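Local coordinates for UPF0255 protein frsA (PDB 4I4C) that probably hydrolyses carboxylic esters, as a member of the FrsA family of alpha/beta hydrolases, at residues Pro239-Asp243 with Tyr244-His248; Phe271-Gly274 with Gly275-Met278. All coordinates share one frame; numbering follows the deposited sequence.

How the contacts relate
Contacts 1 and 2 lie side by side in the alpha/beta-hydrolase fold, their centres about 11 Å apart. Contact 1 is the more peripheral and only partly buried: a loop running into helix 246-254, tied down mainly by an arginine on backbone carbonyls. Contact 2 is buried beside the bound hexanoic acid, at the turn from strand 266-271 into helix 273-284, and relies on backbone bonds, glycines and one ring-amide contact. The two touch directly. Y244 OH stands 3.2 Å from N276 ND2, a probable hydrogen bond, Y244 CE1 packs on F273 CZ, and H248 CD2 meets M278 CE; helix 273-284, which carries contact 2, thus also packs against contact 1.

Contact 1: residues Pro239-Asp243 with Tyr244-His248; sequences PLTED and YSRLH
A bend at chi3 (86°) swings the guanidinium of R246 back over the loop, while D243, with CG opposite its own backbone N (chi1 180°), sets its carboxylate obliquely across the aliphatic start of R246. R246 NH2 donates to P239 O at 3.0 Å, in the plane of that carbonyl and on a lone pair. NH1 adds a weak bond to the same oxygen and a nearly straight one to D243 O, 3.3 Å away, which lies in the guanidinium plane. T241 crosses R246 at about a right angle, its CG2 resting over one face of the guanidinium, 3.7 Å from NH1. Two loop carbonyls are thus gripped by one group, and R246 NE turns elsewhere, to a salt bridge with E176. The D243 carboxylate does not pair with this arginine: OD2 meets the aliphatic R246 CG at 3.5 Å, and OD1 has its salt bridge with R280, which also binds S245 OG. Y244 CB sits 3.4 Å from T241 O and 4.1 Å from L240 CD1, and Y244 OH bonds to W341 O. T241 OG1 accepts from D243 N at 2.9 Å, which makes T241-D243 an ST turn. The turn lies in the loop that leads from strand 223-226 into helix 246-254 of the alpha/beta-hydrolase fold.

Contact 2: residues Phe271-Gly274 with Gly275-Met278; sequences FRFG and GNAM. With 6NA (hexanoic acid), chain D.
F273 CB, at the root of its side chain, lies 3.0 Å from atom O of the bound hexanoic acid, the oxygen that accepts from F273 N at 3.0 Å. With CG opposite the backbone N (chi1 -164°), the ring is carried away from the carboxylate, to where its edge meets N276; ring and amide planes stand 71° apart. CD1 meets N276 CG at 3.6 Å, and CE1 touches N276 ND2, whose hydrogen bonds go to P298 O and Y244 OH. CZ, the tip, packs on the Y244 ring, and W341 and F303 also meet the F273 ring. The strand-turn-helix sequence G-F-R-F-G, with R272 at positive phi (49°), matches the nucleophile elbow of the alpha/beta-hydrolase fold, R272 standing where a nucleophilic serine commonly does. L202 N also hydrogen-bonds the ligand, which together with F273 N is reminiscent of an oxyanion hole. R272 CB touches the ligand's O at 3.3 Å, and R272 NH1 makes a salt bridge with D366. G275 N donates to R272 O at 2.6 Å, from above the carbonyl plane, and more weakly to F271 O. F271 O and R272 O lie close to where beta carbons of G274 and G275, respectively, would project. Further along, M278 CG lies 3.4 Å from G274 O.

Contact 1: residues Pro239-Asp243 with Tyr244-His248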
ATOM      1  N   PRO A 239      14.991   4.251  -6.551  1.00 31.07           N
ATOM      2  CA  PRO A 239      15.048   2.832  -6.922  1.00 30.67           C
ATOM      3  C   PRO A 239      14.919   1.908  -5.714  1.00 38.38           C
ATOM      4  O   PRO A 239      15.417   2.190  -4.618  1.00 34.44           O
ATOM      5  CB  PRO A 239      16.431   2.690  -7.557  1.00 34.35           C
ATOM      6  CG  PRO A 239      16.756   4.066  -8.038  1.00 37.67           C
ATOM      7  CD  PRO A 239      16.176   4.989  -7.017  1.00 36.32           C
ATOM      8  N   LEU A 240      14.217   0.808  -5.938  1.00 36.57           N
ATOM      9  CA  LEU A 240      14.037  -0.225  -4.941  1.00 42.80           C
ATOM     10  C   LEU A 240      15.307  -1.062  -4.876  1.00 48.94           C
ATOM     11  O   LEU A 240      15.572  -1.868  -5.767  1.00 52.24           O
ATOM     12  CB  LEU A 240      12.854  -1.099  -5.355  1.00 44.68           C
ATOM     13  CG  LEU A 240      12.247  -2.050  -4.336  1.00 47.19           C
ATOM     14  CD1 LEU A 240      11.628  -1.262  -3.197  1.00 44.95           C
ATOM     15  CD2 LEU A 240      11.216  -2.927  -5.033  1.00 49.32           C
ATOM     16  N   THR A 241      16.106  -0.859  -3.836  1.00 45.31           N
ATOM     17  CA  THR A 241      17.342  -1.619  -3.679  1.00 45.23           C
ATOM     18  C   THR A 241      17.218  -2.537  -2.483  1.00 45.79           C
ATOM     19  O   THR A 241      16.153  -2.615  -1.863  1.00 44.41           O
ATOM     20  CB  THR A 241      18.562  -0.705  -3.452  1.00 45.25           C
ATOM     21  OG1 THR A 241      18.753  -0.498  -2.049  1.00 48.17           O
ATOM     22  CG2 THR A 241      18.373   0.637  -4.144  1.00 45.44           C
ATOM     23  N   GLU A 242      18.307  -3.220  -2.142  1.00 46.76           N
ATOM     24  CA  GLU A 242      18.281  -4.145  -1.014  1.00 54.70           C
ATOM     25  C   GLU A 242      18.141  -3.390   0.309  1.00 48.25           C
ATOM     26  O   GLU A 242      17.619  -3.924   1.285  1.00 50.73           O
ATOM     27  CB  GLU A 242      19.509  -5.059  -1.006  1.00 63.81           C
ATOM     28  CG  GLU A 242      19.248  -6.389  -0.305  1.00 72.69           C
ATOM     29  CD  GLU A 242      20.350  -7.411  -0.528  1.00 81.47           C
ATOM     30  OE1 GLU A 242      20.989  -7.388  -1.605  1.00 82.93           O
ATOM     31  OE2 GLU A 242      20.577  -8.239   0.381  1.00 85.01           O
ATOM     32  N   ASP A 243      18.608  -2.142   0.326  1.00 42.62           N
ATOM     33  CA  ASP A 243      18.384  -1.240   1.449  1.00 41.16           C
ATOM     34  C   ASP A 243      17.088  -0.472   1.205  1.00 38.93           C
ATOM     35  O   ASP A 243      17.106   0.720   0.906  1.00 45.52           O
ATOM     36  CB  ASP A 243      19.555  -0.267   1.591  1.00 42.60           C
ATOM     37  CG  ASP A 243      19.377   0.694   2.741  1.00 46.54           C
ATOM     38  OD1 ASP A 243      18.650   0.352   3.699  1.00 51.00           O
ATOM     39  OD2 ASP A 243      19.955   1.801   2.679  1.00 48.81           O
ATOM     40  N   TYR A 244      15.958  -1.163   1.325  1.00 34.30           N
ATOM     41  CA  TYR A 244      14.678  -0.570   0.953  1.00 29.39           C
ATOM     42  C   TYR A 244      13.992   0.130   2.128  1.00 27.10           C
ATOM     43  O   TYR A 244      12.867   0.612   2.002  1.00 34.33           O
ATOM     44  CB  TYR A 244      13.759  -1.599   0.270  1.00 24.44           C
ATOM     45  CG  TYR A 244      13.547  -2.905   1.020  1.00 22.54           C
ATOM     46  CD1 TYR A 244      14.031  -4.114   0.515  1.00 27.47           C
ATOM     47  CD2 TYR A 244      12.837  -2.937   2.218  1.00 26.74           C
ATOM     48  CE1 TYR A 244      13.835  -5.324   1.209  1.00 32.28           C
ATOM     49  CE2 TYR A 244      12.633  -4.134   2.910  1.00 33.50           C
ATOM     50  CZ  TYR A 244      13.135  -5.325   2.405  1.00 36.29           C
ATOM     51  OH  TYR A 244      12.922  -6.508   3.100  1.00 29.64           O
ATOM     52  N   SER A 245      14.683   0.193   3.264  1.00 26.52           N
ATOM     53  CA  SER A 245      14.179   0.919   4.429  1.00 27.36           C
ATOM     54  C   SER A 245      14.768   2.330   4.428  1.00 28.97           C
ATOM     55  O   SER A 245      14.419   3.171   5.260  1.00 24.43           O
ATOM     56  CB  SER A 245      14.541   0.183   5.727  1.00 26.72           C
ATOM     57  OG  SER A 245      15.935  -0.076   5.807  1.00 28.54           O
ATOM     58  N   ARG A 246      15.662   2.543   3.461  1.00 24.14           N
ATOM     59  CA  ARG A 246      16.392   3.781   3.182  1.00 22.75           C
ATOM     60  C   ARG A 246      15.635   5.081   3.471  1.00 20.31           C
ATOM     61  O   ARG A 246      16.127   5.960   4.176  1.00 22.52           O
ATOM     62  CB  ARG A 246      16.736   3.770   1.686  1.00 38.61           C
ATOM     63  CG  ARG A 246      18.051   4.368   1.293  1.00 47.79           C
ATOM     64  CD  ARG A 246      18.550   3.722  -0.003  1.00 49.56           C
ATOM     65  NE  ARG A 246      18.038   4.343  -1.230  1.00 44.51           N
ATOM     66  CZ  ARG A 246      17.089   3.827  -2.007  1.00 38.83           C
ATOM     67  NH1 ARG A 246      16.514   2.672  -1.684  1.00 44.35           N
ATOM     68  NH2 ARG A 246      16.715   4.467  -3.116  1.00 29.23           N
ATOM     69  N   LEU A 247      14.453   5.214   2.874  1.00 20.54           N
ATOM     70  CA  LEU A 247      13.712   6.464   2.924  1.00 21.29           C
ATOM     71  C   LEU A 247      13.088   6.664   4.300  1.00 24.51           C
ATOM     72  O   LEU A 247      13.024   7.781   4.812  1.00 19.00           O
ATOM     73  CB  LEU A 247      12.639   6.492   1.822  1.00 23.92           C
ATOM     74  CG  LEU A 247      13.053   6.207   0.373  1.00 18.74           C
ATOM     75  CD1 LEU A 247      11.856   6.376  -0.592  1.00 17.19           C
ATOM     76  CD2 LEU A 247      14.200   7.090  -0.069  1.00 20.34           C
ATOM     77  N   HIS A 248      12.644   5.571   4.908  1.00 26.63           N
ATOM     78  CA  HIS A 248      12.089   5.638   6.259  1.00 25.65           C
ATOM     79  C   HIS A 248      13.113   6.057   7.317  1.00 24.03           C
ATOM     80  O   HIS A 248      12.778   6.752   8.289  1.00 21.12           O
ATOM     81  CB  HIS A 248      11.447   4.304   6.621  1.00 28.11           C
ATOM     82  CG  HIS A 248      10.305   3.936   5.728  1.00 23.26           C
ATOM     83  ND1 HIS A 248      10.475   3.214   4.568  1.00 26.24           N
ATOM     84  CD2 HIS A 248       8.986   4.223   5.809  1.00 26.94           C
ATOM     85  CE1 HIS A 248       9.301   3.056   3.980  1.00 33.07           C
ATOM     86  NE2 HIS A 248       8.381   3.654   4.715  1.00 28.99           N
TER

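Contact 2: residues Phe271-Gly274 with Gly275-Met278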
ATOM      1  N   PHE A 271       2.188  -2.416   6.262  1.00 21.10           N
ATOM      2  CA  PHE A 271       1.314  -3.392   5.614  1.00 20.59           C
ATOM      3  C   PHE A 271       2.020  -3.972   4.399  1.00 16.33           C
ATOM      4  O   PHE A 271       2.719  -3.250   3.687  1.00 22.01           O
ATOM      5  CB  PHE A 271       0.033  -2.709   5.131  1.00 17.42           C
ATOM      6  CG  PHE A 271      -0.729  -1.996   6.215  1.00 16.61           C
ATOM      7  CD1 PHE A 271      -1.677  -2.668   6.973  1.00 18.65           C
ATOM      8  CD2 PHE A 271      -0.522  -0.642   6.449  1.00 15.63           C
ATOM      9  CE1 PHE A 271      -2.401  -1.998   7.965  1.00 16.39           C
ATOM     10  CE2 PHE A 271      -1.240   0.033   7.434  1.00 12.36           C
ATOM     11  CZ  PHE A 271      -2.181  -0.654   8.188  1.00 12.52           C
ATOM     12  N   ARG A 272       1.806  -5.256   4.132  1.00 16.54           N
ATOM     13  CA  ARG A 272       2.455  -5.912   2.997  1.00 21.08           C
ATOM     14  C   ARG A 272       3.949  -5.613   2.993  1.00 20.81           C
ATOM     15  O   ARG A 272       4.582  -5.608   4.041  1.00 24.93           O
ATOM     16  CB  ARG A 272       1.826  -5.474   1.657  1.00 18.72           C
ATOM     17  CG  ARG A 272       0.332  -5.608   1.573  1.00 23.95           C
ATOM     18  CD  ARG A 272      -0.093  -6.957   2.040  1.00 33.61           C
ATOM     19  NE  ARG A 272      -0.520  -7.815   0.946  1.00 39.22           N
ATOM     20  CZ  ARG A 272      -0.683  -9.130   1.056  1.00 38.44           C
ATOM     21  NH1 ARG A 272      -0.438  -9.754   2.219  1.00 31.69           N
ATOM     22  NH2 ARG A 272      -1.080  -9.822  -0.005  1.00 37.76           N
ATOM     23  N   PHE A 273       4.503  -5.327   1.817  1.00 19.00           N
ATOM     24  CA  PHE A 273       5.939  -5.090   1.683  1.00 22.30           C
ATOM     25  C   PHE A 273       6.371  -3.909   2.540  1.00 24.58           C
ATOM     26  O   PHE A 273       7.521  -3.847   2.978  1.00 24.16           O
ATOM     27  CB  PHE A 273       6.326  -4.856   0.221  1.00 22.03           C
ATOM     28  CG  PHE A 273       7.804  -4.992  -0.055  1.00 24.50           C
ATOM     29  CD1 PHE A 273       8.595  -5.821   0.715  1.00 32.99           C
ATOM     30  CD2 PHE A 273       8.400  -4.282  -1.079  1.00 27.35           C
ATOM     31  CE1 PHE A 273       9.948  -5.944   0.459  1.00 32.18           C
ATOM     32  CE2 PHE A 273       9.753  -4.393  -1.329  1.00 31.40           C
ATOM     33  CZ  PHE A 273      10.524  -5.227  -0.559  1.00 29.35           C
ATOM     34  N   GLY A 274       5.451  -2.977   2.783  1.00 14.80           N
ATOM     35  CA  GLY A 274       5.693  -1.928   3.765  1.00 23.31           C
ATOM     36  C   GLY A 274       6.178  -2.509   5.095  1.00 20.58           C
ATOM     37  O   GLY A 274       7.025  -1.927   5.778  1.00 14.97           O
ATOM     38  N   GLY A 275       5.646  -3.674   5.459  1.00 15.79           N
ATOM     39  CA  GLY A 275       6.053  -4.350   6.684  1.00 23.90           C
ATOM     40  C   GLY A 275       7.509  -4.797   6.751  1.00 20.81           C
ATOM     41  O   GLY A 275       8.125  -4.737   7.813  1.00 20.15           O
ATOM     42  N   ASN A 276       8.063  -5.258   5.637  1.00 27.61           N
ATOM     43  CA  ASN A 276       9.484  -5.595   5.603  1.00 24.46           C
ATOM     44  C   ASN A 276      10.356  -4.425   5.966  1.00 26.89           C
ATOM     45  O   ASN A 276      11.363  -4.585   6.659  1.00 22.02           O
ATOM     46  CB  ASN A 276       9.906  -6.035   4.227  1.00 24.64           C
ATOM     47  CG  ASN A 276       9.349  -7.357   3.864  1.00 20.98           C
ATOM     48  OD1 ASN A 276       8.180  -7.645   4.143  1.00 23.74           O
ATOM     49  ND2 ASN A 276      10.177  -8.193   3.232  1.00 24.64           N
ATOM     50  N   ALA A 277       9.976  -3.250   5.472  1.00 26.02           N
ATOM     51  CA  ALA A 277      10.780  -2.054   5.666  1.00 25.98           C
ATOM     52  C   ALA A 277      10.785  -1.609   7.118  1.00 25.59           C
ATOM     53  O   ALA A 277      11.800  -1.113   7.622  1.00 29.83           O
ATOM     54  CB  ALA A 277      10.279  -0.933   4.765  1.00 23.43           C
ATOM     55  N   MET A 278       9.647  -1.776   7.784  1.00 19.56           N
ATOM     56  CA  MET A 278       9.524  -1.383   9.184  1.00 17.42           C
ATOM     57  C   MET A 278      10.323  -2.332  10.090  1.00 19.73           C
ATOM     58  O   MET A 278      10.900  -1.897  11.086  1.00 21.61           O
ATOM     59  CB  MET A 278       8.048  -1.348   9.611  1.00 16.89           C
ATOM     60  CG  MET A 278       7.183  -0.375   8.802  1.00 17.74           C
ATOM     61  SD  MET A 278       8.010   1.227   8.671  1.00 25.94           S
ATOM     62  CE  MET A 278       8.476   1.197   6.945  1.00 79.72           C
TER
HETATM   63  CA  6NA D 502       3.812  -7.326  -1.715  1.00 36.90           C
HETATM   64  C   6NA D 502       3.157  -5.994  -1.619  1.00 31.52           C
HETATM   65  O   6NA D 502       3.652  -5.076  -1.026  1.00 31.25           O
HETATM   66  CB  6NA D 502       4.253  -7.697  -3.065  1.00 37.74           C
HETATM   67  CG  6NA D 502       5.009  -8.915  -3.232  1.00 35.56           C
HETATM   68  CD  6NA D 502       4.351 -10.184  -2.969  1.00 31.74           C
HETATM   69  C6  6NA D 502       3.613 -10.739  -4.081  1.00 29.62           C
HETATM   70  OXT 6NA D 502       2.096  -5.809  -2.132  1.00 29.27           O